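Local coordinates for odorant-binding protein 1F (Rattus norvegicus, PDB 3FIQ) that probably binds a wide variety of chemical odorants as a secreted lipocalin of the nasal epithelium, at residues K92-D95 and D96-F99; N104-E107 and S108-T112; L132-L135 and A136-Y139. All coordinates share one frame; numbering follows the deposited sequence. Where two conformers were deposited one is given.

Contact 1 of 3, residues K92-D95 and D96-F99; sequences KKTD and DIIF
K92 lays its aliphatic chain over one face of the F99 ring. CD sits above the middle of that face, 3.6 Å from the ring centroid of F99 and only 7° off the ring normal, which meets the definition of a CH-pi contact. The two side chains run alongside each other and point the same way, since K92 carries CG anti to its own N (chi1 166°) and the chain stays extended as far as CE before bending at chi4. The ammonium itself is farther off, with K92 NZ 5.5 Å from the F99 centroid, so any cation-pi attraction is weak at most; its salt bridge is to E131 on helix 126-138.

This CH-pi contact rests on antiparallel pairing of strands 85-93 and 97-105. K92 and F99 are a hydrogen-bonded pair: F99 N gives to K92 O at 2.9 Å, whereas the return bond from K92 N to F99 O is weak at 3.4 Å. On the other face of the sheet K93 and I98 form the non-hydrogen-bonded pair, CB of K93 meeting CG1 of I98 at 4.1 Å. Nearer the turn, T94 N gives an almost straight bond to I97 O (2.9 Å, 167°), while I97 N reaches back weakly to T94 OG1. Water 1 spans the two acids of the turn, donating to D95 OD1 and D96 OD1.

With an alanine here in place of F99, the methylenes of K92 would probably lose their aromatic platform, and a gap is likely to open where L132 and L135 pack on the ring.

The chemistry thus divides along K92: its methylenes pack on an aromatic face, and its charge is answered by a helix acid, joining hairpin to helix.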
# COMPACT_ATOMS: atom_id res chain seq x y z
N LYS A 92 8.49 4.77 5.48
CA LYS A 92 9.80 4.16 5.62
C LYS A 92 10.20 3.61 4.30
O LYS A 92 9.39 3.10 3.57
CB LYS A 92 9.80 3.03 6.63
CG LYS A 92 11.04 2.11 6.59
CD LYS A 92 10.71 0.70 7.09
CE LYS A 92 11.78 -0.29 6.71
NZ LYS A 92 12.84 -0.23 7.72
N LYS A 93 11.48 3.70 3.98
CA LYS A 93 11.89 3.07 2.74
C LYS A 93 13.33 2.57 2.83
O LYS A 93 14.19 3.23 3.45
CB LYS A 93 11.74 3.95 1.51
CG LYS A 93 12.41 5.27 1.55
CD LYS A 93 12.60 5.93 0.15
CE LYS A 93 13.77 6.91 0.31
NZ LYS A 93 13.93 7.88 -0.74
N THR A 94 13.55 1.43 2.20
CA THR A 94 14.86 0.83 1.96
C THR A 94 14.86 0.47 0.49
O THR A 94 13.86 0.72 -0.23
CB THR A 94 15.07 -0.42 2.78
OG1 THR A 94 14.22 -1.48 2.30
CG2 THR A 94 14.73 -0.19 4.21
N ASP A 95 15.95 -0.11 -0.01
CA ASP A 95 15.97 -0.40 -1.45
C ASP A 95 14.92 -1.45 -1.83
O ASP A 95 14.44 -1.44 -2.97
CB ASP A 95 17.36 -0.81 -1.95
CG ASP A 95 17.83 -2.09 -1.36
OD1 ASP A 95 18.14 -2.08 -0.16
OD2 ASP A 95 17.89 -3.12 -2.09
N ASP A 96 14.54 -2.33 -0.90
CA ASP A 96 13.63 -3.42 -1.27
C ASP A 96 12.33 -3.51 -0.47
O ASP A 96 11.55 -4.41 -0.71
CB ASP A 96 14.34 -4.78 -1.32
CG ASP A 96 14.96 -5.13 -0.03
OD1 ASP A 96 14.63 -4.46 0.94
OD2 ASP A 96 15.77 -6.07 0.02
N ILE A 97 12.05 -2.52 0.38
CA ILE A 97 10.85 -2.48 1.21
C ILE A 97 10.42 -1.02 1.32
O ILE A 97 11.23 -0.17 1.60
CB ILE A 97 11.11 -3.06 2.61
CG1 ILE A 97 11.48 -4.55 2.56
CG2 ILE A 97 9.93 -2.75 3.50
CD1 ILE A 97 10.34 -5.44 2.15
N ILE A 98 9.14 -0.74 1.13
CA ILE A 98 8.50 0.54 1.39
C ILE A 98 7.32 0.36 2.28
O ILE A 98 6.49 -0.52 2.01
CB ILE A 98 8.08 1.24 0.09
CG1 ILE A 98 9.33 1.52 -0.74
CG2 ILE A 98 7.35 2.57 0.40
CD1 ILE A 98 9.04 2.15 -2.11
N PHE A 99 7.26 1.10 3.37
CA PHE A 99 6.03 1.24 4.16
C PHE A 99 5.24 2.49 3.75
O PHE A 99 5.77 3.60 3.85
CB PHE A 99 6.34 1.40 5.64
CG PHE A 99 6.95 0.18 6.35
CD1 PHE A 99 7.33 -1.00 5.70
CD2 PHE A 99 7.03 0.22 7.72
CE1 PHE A 99 7.86 -2.04 6.40
CE2 PHE A 99 7.58 -0.83 8.42
CZ PHE A 99 8.00 -1.93 7.78
O HOH W 1 17.15 -3.31 1.92

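Contact 2 of 3, residues N104-E107 and S108-T112; sequences NVDE and SGKET
D106 and S108 meet through a single carboxylate oxygen that accepts three hydrogen bonds. S108 OG donates to D106 OD1 at 2.6 Å on the syn lone pair. Two amides come from outside the carboxylate plane: S108 N at 2.8 Å from D106 OD1, and K110 N at 3.1 Å from the same atom, 58° out of plane. With chi1 at 81°, the aspartate's CG lies between its own N and carbonyl carbon, turning the carboxylate back over the loop. Three donors on OD1 would be expected to fix its rotation and favour the ionised form. OD2 accepts a hydrogen bond from water 3, which also donates to S108 OG, and makes a salt bridge with K28.

Among backbone bonds, G109 N gives to D106 O, closing the type I turn, and D106 N gives to K110 O at 2.9 Å. N104 and T112 exchange two bonds as a hydrogen-bonded pair. Water 2 touches N104 OD1, K110 O and T112 OG1, while N104 ND2 bonds N86 and T112 OG1 bonds N25.

Apolar contact is slight: V105 CG2 lies 4.3 Å from E111 CG. The glycine's positive phi of 96° would press a CB against the preceding carbonyl.

The arrangement is a 3:5 beta hairpin of the lipocalin barrel, a type I turn with a G1 bulge at G109, and D106 OD1 accepts S108 N as in an Asx turn.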
# COMPACT_ATOMS: atom_id res chain seq x y z
N ASN A 104 -7.89 6.41 3.40
CA ASN A 104 -9.02 6.25 2.43
C ASN A 104 -10.27 6.76 3.02
O ASN A 104 -10.65 6.43 4.17
CB ASN A 104 -9.16 4.79 2.08
CG ASN A 104 -10.37 4.47 1.25
OD1 ASN A 104 -11.41 4.10 1.80
ND2 ASN A 104 -10.28 4.63 -0.08
N VAL A 105 -10.95 7.64 2.25
CA VAL A 105 -12.29 8.10 2.61
C VAL A 105 -13.25 7.58 1.62
O VAL A 105 -13.21 7.94 0.44
CB VAL A 105 -12.35 9.62 2.69
CG1 VAL A 105 -13.72 10.07 3.09
CG2 VAL A 105 -11.23 10.15 3.62
N ASP A 106 -14.04 6.60 2.04
CA ASP A 106 -14.85 5.87 1.08
C ASP A 106 -16.04 6.67 0.65
O ASP A 106 -16.25 7.78 1.11
CB ASP A 106 -15.12 4.46 1.53
CG ASP A 106 -16.24 4.29 2.53
OD1 ASP A 106 -17.01 5.22 2.74
OD2 ASP A 106 -16.36 3.13 3.09
N GLU A 107 -16.76 6.15 -0.34
CA GLU A 107 -17.90 6.92 -0.88
C GLU A 107 -18.92 7.27 0.16
O GLU A 107 -19.69 8.26 0.03
CB GLU A 107 -18.57 6.17 -2.01
CG GLU A 107 -17.73 6.12 -3.28
CD GLU A 107 -18.54 5.72 -4.54
OE1 GLU A 107 -19.52 4.93 -4.43
OE2 GLU A 107 -18.19 6.21 -5.64
N SER A 108 -18.96 6.48 1.21
CA SER A 108 -19.96 6.70 2.27
C SER A 108 -19.45 7.62 3.32
O SER A 108 -20.19 7.97 4.24
CB SER A 108 -20.38 5.40 2.94
OG SER A 108 -19.35 4.92 3.80
N GLY A 109 -18.21 8.04 3.18
CA GLY A 109 -17.61 8.95 4.14
C GLY A 109 -16.78 8.29 5.25
O GLY A 109 -16.20 8.98 6.08
N LYS A 110 -16.70 6.98 5.25
CA LYS A 110 -16.00 6.25 6.28
C LYS A 110 -14.50 6.42 6.03
O LYS A 110 -14.00 6.21 4.92
CB LYS A 110 -16.38 4.79 6.24
CG LYS A 110 -15.74 3.93 7.32
CD LYS A 110 -16.03 2.44 7.13
CE LYS A 110 -17.22 1.98 7.91
NZ LYS A 110 -16.98 0.56 8.44
N GLU A 111 -13.79 6.76 7.07
CA GLU A 111 -12.33 6.92 6.97
C GLU A 111 -11.61 5.73 7.51
O GLU A 111 -11.88 5.27 8.62
CB GLU A 111 -11.91 8.11 7.82
CG GLU A 111 -10.48 8.56 7.56
CD GLU A 111 -10.09 9.83 8.35
OE1 GLU A 111 -10.89 10.81 8.30
OE2 GLU A 111 -9.00 9.82 9.01
N THR A 112 -10.64 5.22 6.73
CA THR A 112 -9.82 4.10 7.08
C THR A 112 -8.35 4.52 6.96
O THR A 112 -7.91 5.08 5.96
CB THR A 112 -10.07 2.89 6.15
OG1 THR A 112 -11.48 2.57 6.12
CG2 THR A 112 -9.31 1.63 6.56
O HOH W 2 -12.62 3.85 4.25
O HOH W 3 -18.44 2.03 4.23

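Contact 3 of 3, residues L132-L135 and A136-Y139; sequences LRKL and AEEY
L132 O to A136 N, R133 O to E137 N, K134 O to E138 N and L135 O to Y139 N are successive i to i+4 bonds of 2.9 to 3.2 Å, the regular ladder of an alpha-helix, and the last is the most bent, at 140°. They belong to the C-terminal end of helix 126-138, the helix that packs against the barrel in the lipocalin fold; Y139 is the first residue to depart from helical backbone angles.

The outward side carries charge. K134 and E137 cross, and the lysine's bend at chi2 (-61°) brings its chain back toward the glutamate: K134 NZ stands 3.8 Å from E137 OE1, a long salt bridge, while CD of K134 lies 3.5 Å from that same oxygen. The carbonyl of R133 also accepts from N143.

Toward the barrel, L132 and L135 rest on I115 of strand 111-119, and L132 also on V117 of the same strand. L135 and Y139 run alongside one another, pointing the same way, and the methyl CD2 of L135 meets CE1 of Y139 at 4.0 Å. The tyrosine ring also meets that of H101, their planes about 40° apart.

L135 O meets the last residue in two ways: it accepts the amide of Y139 and lies in plane at the edge of the ring, 3.1 Å from CD1 of Y139.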
# COMPACT_ATOMS: atom_id res chain seq x y z
N LEU A 132 6.99 -2.32 12.00
CA LEU A 132 5.62 -2.26 11.50
C LEU A 132 4.64 -2.21 12.63
O LEU A 132 3.69 -1.38 12.65
CB LEU A 132 5.29 -3.41 10.61
CG LEU A 132 3.85 -3.47 10.08
CD1 LEU A 132 3.51 -2.27 9.22
CD2 LEU A 132 3.62 -4.74 9.30
N ARG A 133 4.82 -3.07 13.61
CA ARG A 133 3.93 -3.02 14.77
C ARG A 133 3.97 -1.71 15.53
O ARG A 133 2.95 -1.23 15.98
CB ARG A 133 4.24 -4.17 15.70
CG ARG A 133 3.92 -5.53 15.08
CD ARG A 133 4.21 -6.67 16.01
NE ARG A 133 3.74 -6.45 17.37
CZ ARG A 133 2.54 -6.77 17.84
NH1 ARG A 133 1.63 -7.36 17.07
NH2 ARG A 133 2.25 -6.52 19.10
N LYS A 134 5.16 -1.13 15.69
CA LYS A 134 5.31 0.12 16.39
C LYS A 134 4.65 1.25 15.63
O LYS A 134 3.98 2.06 16.22
CB LYS A 134 6.79 0.40 16.67
CG LYS A 134 7.35 -0.38 17.87
CD LYS A 134 6.63 -0.04 19.21
CE LYS A 134 7.43 -0.54 20.45
NZ LYS A 134 6.68 -0.45 21.74
N LEU A 135 4.78 1.24 14.31
CA LEU A 135 4.18 2.25 13.48
C LEU A 135 2.65 2.20 13.51
O LEU A 135 2.00 3.25 13.57
CB LEU A 135 4.63 2.10 12.03
CG LEU A 135 6.01 2.68 11.87
CD1 LEU A 135 6.54 2.12 10.51
CD2 LEU A 135 6.04 4.22 11.95
N ALA A 136 2.09 0.99 13.46
CA ALA A 136 0.68 0.81 13.54
C ALA A 136 0.22 1.45 14.88
O ALA A 136 -0.79 2.12 14.91
CB ALA A 136 0.29 -0.71 13.43
N GLU A 137 0.90 1.19 15.98
CA GLU A 137 0.51 1.78 17.29
C GLU A 137 0.51 3.28 17.21
O GLU A 137 -0.41 3.94 17.66
CB GLU A 137 1.42 1.27 18.42
CG GLU A 137 1.15 -0.17 18.74
CD GLU A 137 2.21 -0.87 19.66
OE1 GLU A 137 3.27 -0.27 19.98
OE2 GLU A 137 1.96 -2.05 20.05
N GLU A 138 1.56 3.79 16.62
CA GLU A 138 1.72 5.21 16.50
C GLU A 138 0.60 5.83 15.69
O GLU A 138 0.18 6.96 16.02
CB GLU A 138 3.07 5.58 15.89
CG GLU A 138 4.30 5.35 16.72
CD GLU A 138 5.54 5.62 15.89
OE1 GLU A 138 5.42 6.47 14.96
OE2 GLU A 138 6.61 5.01 16.14
N TYR A 139 0.11 5.12 14.69
CA TYR A 139 -0.93 5.61 13.78
C TYR A 139 -2.34 5.14 14.23
O TYR A 139 -3.33 5.28 13.51
CB TYR A 139 -0.53 5.30 12.26
CG TYR A 139 0.59 6.18 11.71
CD1 TYR A 139 1.92 5.91 11.94
CD2 TYR A 139 0.31 7.41 11.09
CE1 TYR A 139 2.95 6.79 11.54
CE2 TYR A 139 1.33 8.26 10.66
CZ TYR A 139 2.63 7.96 10.90
OH TYR A 139 3.64 8.85 10.51

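Reading from the N terminus, contact 1 closes the tight turn between strands 85-93 and 97-105. Strand 97-105 then runs on to contact 2, which turns the chain back into strand 111-119; the two turns sit on opposite sides of the chain's centre, their centres about 27 Å apart and without touching. Contact 3 follows within helix 126-138 and closes only helical turns. All three are in series, so none encloses or crosses another. Contacts 1 and 3 do meet in space: F99 CD2 packs 3.4 Å from L135 CD1, tying the first hairpin to the helix. Contact 2 stays about 8 Å from contact 3 at the nearest atoms.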